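Local coordinates for protein SVS_variant_AS1 (Streptomyces sp. CWA1, PDB 6TJA) that probably cyclises geranylgeranyl diphosphate to the diterpene spiroviolene, as an engineered ancestral form of a class I terpene cyclase, at residues D177-R182 and A220-A225; H280-P285 and W354-L359. All blocks are in the same frame, centred on the assembly; numbering follows the deposited sequence.

Contact 1. Residues D177-R182 and A220-A225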
ATOM      1  N   ASP A 177      10.584   5.213 -15.081  1.00 24.44           N
ATOM      2  CA  ASP A 177      10.600   4.126 -14.059  1.00 25.78           C
ATOM      3  C   ASP A 177      11.407   4.560 -12.813  1.00 26.65           C
ATOM      4  O   ASP A 177      10.953   4.252 -11.688  1.00 27.78           O
ATOM      5  CB  ASP A 177      11.166   2.818 -14.621  1.00 28.24           C
ATOM      6  CG  ASP A 177      10.236   2.031 -15.541  1.00 26.91           C
ATOM      7  OD1 ASP A 177       9.082   2.429 -15.686  1.00 29.88           O
ATOM      8  OD2 ASP A 177      10.675   0.994 -16.082  1.00 33.96           O
ATOM      9  N   TYR A 178      12.572   5.199 -12.983  1.00 22.69           N
ATOM     10  CA  TYR A 178      13.428   5.627 -11.861  1.00 23.47           C
ATOM     11  C   TYR A 178      12.663   6.596 -10.943  1.00 24.49           C
ATOM     12  O   TYR A 178      12.763   6.420  -9.699  1.00 23.41           O
ATOM     13  CB  TYR A 178      14.747   6.262 -12.286  1.00 22.65           C
ATOM     14  CG  TYR A 178      15.520   6.661 -11.073  1.00 23.03           C
ATOM     15  CD1 TYR A 178      15.588   7.987 -10.680  1.00 26.08           C
ATOM     16  CD2 TYR A 178      16.050   5.703 -10.230  1.00 25.59           C
ATOM     17  CE1 TYR A 178      16.220   8.358  -9.505  1.00 25.88           C
ATOM     18  CE2 TYR A 178      16.693   6.055  -9.049  1.00 25.60           C
ATOM     19  CZ  TYR A 178      16.746   7.386  -8.672  1.00 26.50           C
ATOM     20  OH  TYR A 178      17.355   7.771  -7.516  1.00 22.74           O
ATOM     21  N   LEU A 179      11.998   7.601 -11.506  1.00 23.44           N
ATOM     22  CA  LEU A 179      11.269   8.629 -10.716  1.00 25.68           C
ATOM     23  C   LEU A 179      10.065   7.960 -10.051  1.00 26.64           C
ATOM     24  O   LEU A 179       9.854   8.188  -8.842  1.00 20.68           O
ATOM     25  CB  LEU A 179      10.846   9.779 -11.626  1.00 25.07           C
ATOM     26  CG  LEU A 179      11.998  10.581 -12.220  1.00 27.28           C
ATOM     27  CD1 LEU A 179      11.465  11.665 -13.130  1.00 28.68           C
ATOM     28  CD2 LEU A 179      12.880  11.185 -11.132  1.00 27.15           C
ATOM     29  N   ALA A 180       9.347   7.104 -10.780  1.00 24.18           N
ATOM     30  CA  ALA A 180       8.225   6.330 -10.190  1.00 26.51           C
ATOM     31  C   ALA A 180       8.741   5.497  -9.008  1.00 25.25           C
ATOM     32  O   ALA A 180       8.117   5.510  -7.937  1.00 25.77           O
ATOM     33  CB  ALA A 180       7.557   5.472 -11.240  1.00 27.61           C
ATOM     34  N   MET A 181       9.865   4.805  -9.188  1.00 24.64           N
ATOM     35  CA  MET A 181      10.407   3.843  -8.207  1.00 23.75           C
ATOM     36  C   MET A 181      10.893   4.608  -6.966  1.00 23.96           C
ATOM     37  O   MET A 181      10.547   4.243  -5.828  1.00 27.12           O
ATOM     38  CB  MET A 181      11.581   3.082  -8.828  1.00 23.89           C
ATOM     39  CG  MET A 181      12.214   2.112  -7.914  1.00 21.70           C
ATOM     40  SD  MET A 181      13.745   1.419  -8.529  1.00 25.59           S
ATOM     41  CE  MET A 181      14.862   2.794  -8.321  1.00 23.55           C
ATOM     42  N   ARG A 182      11.674   5.639  -7.202  1.00 22.76           N
ATOM     43  CA  ARG A 182      12.395   6.412  -6.182  1.00 25.00           C
ATOM     44  C   ARG A 182      11.403   7.254  -5.371  1.00 24.62           C
ATOM     45  O   ARG A 182      11.665   7.521  -4.192  1.00 28.31           O
ATOM     46  CB  ARG A 182      13.460   7.212  -6.929  1.00 26.55           C
ATOM     47  CG  ARG A 182      14.426   7.957  -6.035  1.00 28.62           C
ATOM     48  CD  ARG A 182      15.314   7.008  -5.259  1.00 30.18           C
ATOM     49  NE  ARG A 182      16.240   7.825  -4.493  1.00 32.32           N
ATOM     50  CZ  ARG A 182      16.758   7.478  -3.330  1.00 31.18           C
ATOM     51  NH1 ARG A 182      16.430   6.329  -2.767  1.00 27.57           N
ATOM     52  NH2 ARG A 182      17.575   8.314  -2.726  1.00 34.36           N
ATOM     53  N   ALA A 220       6.764  17.046  -3.035  1.00 22.47           N
ATOM     54  CA  ALA A 220       7.603  17.219  -1.841  1.00 22.16           C
ATOM     55  C   ALA A 220       8.516  16.002  -1.741  1.00 23.06           C
ATOM     56  O   ALA A 220       9.729  16.169  -1.477  1.00 22.48           O
ATOM     57  CB  ALA A 220       6.746  17.397  -0.624  1.00 23.78           C
ATOM     58  N   ILE A 221       7.939  14.809  -1.933  1.00 25.27           N
ATOM     59  CA  ILE A 221       8.647  13.506  -1.792  1.00 23.58           C
ATOM     60  C   ILE A 221       9.721  13.400  -2.872  1.00 21.98           C
ATOM     61  O   ILE A 221      10.831  12.995  -2.538  1.00 21.51           O
ATOM     62  CB  ILE A 221       7.649  12.342  -1.813  1.00 24.80           C
ATOM     63  CG1 ILE A 221       6.843  12.328  -0.521  1.00 25.38           C
ATOM     64  CG2 ILE A 221       8.325  10.997  -2.046  1.00 24.03           C
ATOM     65  CD1 ILE A 221       5.665  11.384  -0.580  1.00 26.18           C
ATOM     66  N   MET A 222       9.415  13.811  -4.096  1.00 24.52           N
ATOM     67  CA  MET A 222      10.306  13.667  -5.264  1.00 23.58           C
ATOM     68  C   MET A 222      11.485  14.620  -5.105  1.00 25.07           C
ATOM     69  O   MET A 222      12.596  14.216  -5.421  1.00 27.59           O
ATOM     70  CB  MET A 222       9.564  13.945  -6.570  1.00 26.53           C
ATOM     71  CG  MET A 222      10.354  13.509  -7.818  1.00 28.97           C
ATOM     72  SD  MET A 222      10.545  11.697  -7.953  1.00 32.07           S
ATOM     73  CE  MET A 222       9.040  11.366  -8.840  1.00 37.64           C
ATOM     74  N   VAL A 223      11.280  15.827  -4.583  1.00 26.80           N
ATOM     75  CA  VAL A 223      12.399  16.791  -4.379  1.00 25.74           C
ATOM     76  C   VAL A 223      13.310  16.239  -3.280  1.00 26.93           C
ATOM     77  O   VAL A 223      14.538  16.224  -3.505  1.00 26.23           O
ATOM     78  CB  VAL A 223      11.921  18.211  -4.055  1.00 25.59           C
ATOM     79  CG1 VAL A 223      13.105  19.110  -3.705  1.00 25.62           C
ATOM     80  CG2 VAL A 223      11.098  18.798  -5.193  1.00 24.94           C
ATOM     81  N   ALA A 224      12.734  15.765  -2.168  1.00 26.41           N
ATOM     82  CA  ALA A 224      13.486  15.178  -1.030  1.00 27.50           C
ATOM     83  C   ALA A 224      14.301  13.972  -1.508  1.00 26.48           C
ATOM     84  O   ALA A 224      15.452  13.824  -1.063  1.00 27.48           O
ATOM     85  CB  ALA A 224      12.560  14.746   0.092  1.00 28.40           C
ATOM     86  N   ALA A 225      13.693  13.101  -2.312  1.00 24.69           N
ATOM     87  CA  ALA A 225      14.359  11.933  -2.930  1.00 25.39           C
ATOM     88  C   ALA A 225      15.572  12.384  -3.753  1.00 23.96           C
ATOM     89  O   ALA A 225      16.619  11.787  -3.645  1.00 27.24           O
ATOM     90  CB  ALA A 225      13.390  11.174  -3.801  1.00 27.48           C
TER
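Leu179 and Met222 bring helices 175-185 and 211-231 together with their CA atoms 7.5 Å apart, and one turn further on the CA atoms of Arg182 and Ala225 lie 6.7 Å apart. Both helices belong to the all-helical class I terpene synthase fold. Met222 does most of the reaching. Its CG stands anti to the backbone N (chi1 -167°), and bends at the next two torsions carry the thioether to the other helix. There the methyl CE lies 3.7 Å from Leu179 CB and 3.3 Å from Leu179 O. Leu179 CD2 sits 4.0 Å from Met222 SD, and the two side chains cross at about a right angle. With an alanine here the thioether is gone, which is likely to leave a gap beside Leu179 CB and CD2. Trp353 and Ile272 also pack on Met222. Arg182 lies on the next turn. A salt bridge from NH2 to Asp229 holds its guanidinium, and Tyr178 OH bonds to the same carboxylate. The spacing from Arg182 to the NSE-type metal-binding motif around Asp229 is consistent with the diphosphate-sensing arginine of this family. Ala225 O lies obliquely to the guanidinium, 3.7 Å from Arg182 NH2, too far for more than loose contact. On the same residue, the methyl CB rests 4.1 Å from Arg182 CG.

Contact 2. Residues H280-P285 and W354-L359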
ATOM      1  N   HIS A 280       1.349  25.099  -4.697  1.00 29.13           N
ATOM      2  CA  HIS A 280       1.189  25.406  -3.255  1.00 31.60           C
ATOM      3  C   HIS A 280       0.479  26.760  -3.129  1.00 30.10           C
ATOM      4  O   HIS A 280      -0.470  26.867  -2.338  1.00 27.12           O
ATOM      5  CB  HIS A 280       2.537  25.371  -2.514  1.00 33.36           C
ATOM      6  CG  HIS A 280       2.411  25.892  -1.123  1.00 32.92           C
ATOM      7  ND1 HIS A 280       2.413  27.245  -0.844  1.00 33.08           N
ATOM      8  CD2 HIS A 280       2.161  25.257   0.042  1.00 32.99           C
ATOM      9  CE1 HIS A 280       2.240  27.410   0.455  1.00 34.22           C
ATOM     10  NE2 HIS A 280       2.050  26.206   1.014  1.00 30.81           N
ATOM     11  N   ASP A 281       0.899  27.743  -3.920  1.00 31.02           N
ATOM     12  CA  ASP A 281       0.392  29.140  -3.846  1.00 34.07           C
ATOM     13  C   ASP A 281      -1.076  29.176  -4.287  1.00 35.59           C
ATOM     14  O   ASP A 281      -1.804  30.026  -3.786  1.00 37.90           O
ATOM     15  CB  ASP A 281       1.339  30.090  -4.593  1.00 36.34           C
ATOM     16  CG  ASP A 281       2.591  30.445  -3.795  1.00 36.86           C
ATOM     17  OD1 ASP A 281       2.759  29.906  -2.682  1.00 38.69           O
ATOM     18  OD2 ASP A 281       3.406  31.250  -4.288  1.00 44.26           O
ATOM     19  N   ARG A 282      -1.519  28.250  -5.138  1.00 38.16           N
ATOM     20  CA  ARG A 282      -2.926  28.197  -5.624  1.00 34.95           C
ATOM     21  C   ARG A 282      -3.803  27.523  -4.560  1.00 34.20           C
ATOM     22  O   ARG A 282      -4.954  27.926  -4.374  1.00 36.33           O
ATOM     23  CB  ARG A 282      -2.928  27.515  -6.991  1.00 39.74           C
ATOM     24  CG  ARG A 282      -4.301  27.158  -7.526  1.00 46.22           C
ATOM     25  CD  ARG A 282      -4.258  26.766  -9.004  1.00 43.92           C
ATOM     26  NE  ARG A 282      -4.057  25.350  -9.318  1.00 42.95           N
ATOM     27  CZ  ARG A 282      -4.848  24.333  -8.930  1.00 41.31           C
ATOM     28  NH1 ARG A 282      -5.887  24.518  -8.128  1.00 40.21           N
ATOM     29  NH2 ARG A 282      -4.577  23.104  -9.333  1.00 42.73           N
ATOM     30  N   VAL A 283      -3.264  26.559  -3.830  1.00 30.43           N
ATOM     31  CA  VAL A 283      -4.038  25.705  -2.881  1.00 27.80           C
ATOM     32  C   VAL A 283      -4.077  26.362  -1.497  1.00 26.39           C
ATOM     33  O   VAL A 283      -5.085  26.196  -0.795  1.00 27.71           O
ATOM     34  CB  VAL A 283      -3.400  24.305  -2.811  1.00 25.57           C
ATOM     35  CG1 VAL A 283      -3.910  23.486  -1.657  1.00 25.93           C
ATOM     36  CG2 VAL A 283      -3.595  23.564  -4.115  1.00 28.79           C
ATOM     37  N   ARG A 284      -3.006  27.027  -1.089  1.00 28.85           N
ATOM     38  CA  ARG A 284      -2.827  27.435   0.332  1.00 32.82           C
ATOM     39  C   ARG A 284      -3.923  28.426   0.749  1.00 31.55           C
ATOM     40  O   ARG A 284      -4.477  28.281   1.820  1.00 29.71           O
ATOM     41  CB  ARG A 284      -1.423  27.969   0.603  1.00 33.52           C
ATOM     42  CG  ARG A 284      -1.157  28.264   2.076  1.00 43.17           C
ATOM     43  CD  ARG A 284      -1.417  29.731   2.417  1.00 54.96           C
ATOM     44  NE  ARG A 284      -0.535  30.580   1.604  1.00 64.86           N
ATOM     45  CZ  ARG A 284       0.735  30.889   1.905  1.00 68.32           C
ATOM     46  NH1 ARG A 284       1.296  30.454   3.029  1.00 65.67           N
ATOM     47  NH2 ARG A 284       1.430  31.649   1.074  1.00 63.27           N
ATOM     48  N   PRO A 285      -4.263  29.459  -0.045  1.00 32.54           N
ATOM     49  CA  PRO A 285      -5.214  30.490   0.393  1.00 33.41           C
ATOM     50  C   PRO A 285      -6.556  29.944   0.896  1.00 33.55           C
ATOM     51  O   PRO A 285      -7.013  30.407   1.921  1.00 33.63           O
ATOM     52  CB  PRO A 285      -5.385  31.357  -0.874  1.00 32.51           C
ATOM     53  CG  PRO A 285      -4.019  31.246  -1.537  1.00 35.07           C
ATOM     54  CD  PRO A 285      -3.666  29.772  -1.360  1.00 34.39           C
ATOM     55  N   TRP A 354       1.159  18.735 -13.462  1.00 27.95           N
ATOM     56  CA  TRP A 354       1.027  20.029 -14.186  1.00 28.81           C
ATOM     57  C   TRP A 354      -0.363  20.197 -14.810  1.00 30.17           C
ATOM     58  O   TRP A 354      -0.518  21.195 -15.516  1.00 28.60           O
ATOM     59  CB  TRP A 354       2.092  20.122 -15.290  1.00 28.06           C
ATOM     60  CG  TRP A 354       3.461  20.456 -14.803  1.00 28.48           C
ATOM     61  CD1 TRP A 354       4.002  21.708 -14.662  1.00 32.04           C
ATOM     62  CD2 TRP A 354       4.471  19.524 -14.369  1.00 29.00           C
ATOM     63  NE1 TRP A 354       5.284  21.625 -14.176  1.00 29.49           N
ATOM     64  CE2 TRP A 354       5.604  20.298 -13.997  1.00 28.89           C
ATOM     65  CE3 TRP A 354       4.529  18.127 -14.254  1.00 27.16           C
ATOM     66  CZ2 TRP A 354       6.778  19.698 -13.549  1.00 28.82           C
ATOM     67  CZ3 TRP A 354       5.684  17.540 -13.796  1.00 26.34           C
ATOM     68  CH2 TRP A 354       6.796  18.317 -13.453  1.00 30.20           C
ATOM     69  N   ASP A 355      -1.279  19.231 -14.635  1.00 29.26           N
ATOM     70  CA  ASP A 355      -2.627  19.207 -15.260  1.00 31.75           C
ATOM     71  C   ASP A 355      -3.641  19.800 -14.273  1.00 32.33           C
ATOM     72  O   ASP A 355      -4.183  19.045 -13.480  1.00 36.49           O
ATOM     73  CB  ASP A 355      -2.956  17.772 -15.676  1.00 32.74           C
ATOM     74  CG  ASP A 355      -4.281  17.598 -16.388  1.00 32.08           C
ATOM     75  OD1 ASP A 355      -5.080  18.545 -16.342  1.00 29.93           O
ATOM     76  OD2 ASP A 355      -4.487  16.508 -17.001  1.00 29.14           O
ATOM     77  N   ASP A 356      -3.891  21.104 -14.312  1.00 34.11           N
ATOM     78  CA  ASP A 356      -4.734  21.808 -13.301  1.00 37.22           C
ATOM     79  C   ASP A 356      -6.206  21.383 -13.386  1.00 36.95           C
ATOM     80  O   ASP A 356      -6.901  21.399 -12.336  1.00 35.96           O
ATOM     81  CB  ASP A 356      -4.552  23.322 -13.396  1.00 37.48           C
ATOM     82  CG  ASP A 356      -3.234  23.767 -12.765  1.00 43.89           C
ATOM     83  OD1 ASP A 356      -2.935  23.302 -11.608  1.00 36.60           O
ATOM     84  OD2 ASP A 356      -2.494  24.532 -13.441  1.00 47.83           O
ATOM     85  N   ALA A 357      -6.665  20.941 -14.548  1.00 37.27           N
ATOM     86  CA  ALA A 357      -8.070  20.510 -14.717  1.00 44.64           C
ATOM     87  C   ALA A 357      -8.297  19.213 -13.928  1.00 43.29           C
ATOM     88  O   ALA A 357      -9.417  18.982 -13.435  1.00 49.80           O
ATOM     89  CB  ALA A 357      -8.393  20.354 -16.185  1.00 45.82           C
ATOM     90  N   LEU A 358      -7.255  18.394 -13.832  1.00 43.62           N
ATOM     91  CA  LEU A 358      -7.278  17.087 -13.138  1.00 44.32           C
ATOM     92  C   LEU A 358      -7.120  17.316 -11.624  1.00 39.43           C
ATOM     93  O   LEU A 358      -7.591  16.489 -10.878  1.00 39.97           O
ATOM     94  CB  LEU A 358      -6.156  16.251 -13.755  1.00 48.68           C
ATOM     95  CG  LEU A 358      -6.192  14.756 -13.459  1.00 59.27           C
ATOM     96  CD1 LEU A 358      -5.849  13.954 -14.714  1.00 64.90           C
ATOM     97  CD2 LEU A 358      -5.249  14.416 -12.315  1.00 54.84           C
ATOM     98  N   LEU A 359      -6.530  18.443 -11.219  1.00 41.07           N
ATOM     99  CA  LEU A 359      -6.177  18.824  -9.822  1.00 41.46           C
ATOM    100  C   LEU A 359      -7.194  19.843  -9.253  1.00 49.18           C
ATOM    101  O   LEU A 359      -8.336  20.102  -9.656  1.00 50.02           O
ATOM    102  CB  LEU A 359      -4.771  19.446  -9.847  1.00 35.04           C
ATOM    103  CG  LEU A 359      -3.638  18.573 -10.386  1.00 33.96           C
ATOM    104  CD1 LEU A 359      -2.318  19.338 -10.445  1.00 31.05           C
ATOM    105  CD2 LEU A 359      -3.482  17.315  -9.549  1.00 34.66           C
TER
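Asp356 and Leu359, in the C-terminal tail, meet one side chain of helix 258-283, that of Arg282. The tail comes in at Trp354, which packs on Arg271 and Arg275 of the same helix. The CB of Asp355 points away from the helix segment, and its OD1 accepts a weak bond from Leu358 N within the tail. Asp356 makes the salt bridge. Its OD1 takes Arg282 NH2 at 2.8 Å, with an N-H...O angle of 146°. A weak second bond, 3.3 Å long, joins Arg282 NE to the same Asp356 OD1. Both nitrogens share one oxygen. NH2 meets it on the anti side, well out of the carboxylate plane, and the guanidinium and carboxylate planes are nearly perpendicular (88°). A bend at chi3 (90°) turns the otherwise extended Arg282 chain so that NE and NH2 both face Asp356 OD1. Arg275 forms a salt bridge to this oxygen too. Leu358 touches Pro117 of the second subunit. Leu359, the last modelled residue, places CB at the guanidinium edge, 3.7 Å from Arg282 NH2, and it also packs on Leu279 and Pro211. The link between Arg282 and the tail is thus mainly electrostatic and probably weakened by solvent at this exposed site, while Leu359 adds apolar packing.

In the fold
Contact 1 is a buried contact, its centre about 9 Å from the centre of the chain, whereas contact 2 lies on the surface, its centre about 22 Å out. The centres of the two contacts are about 20 Å apart and they do not touch. Contact 1 joins two helices of the terpene synthase fold through apolar packing, with its one arginine paired to an aspartate beyond the segments. Contact 2 joins a helix to the C-terminal tail through a salt bridge and little packing. The two contacts share no helix, but the neighbours link them: Ile272 of helix 258-283 packs on contact 1, and Pro211 and Ala215 of helix 211-231 pack on Leu359 of contact 2.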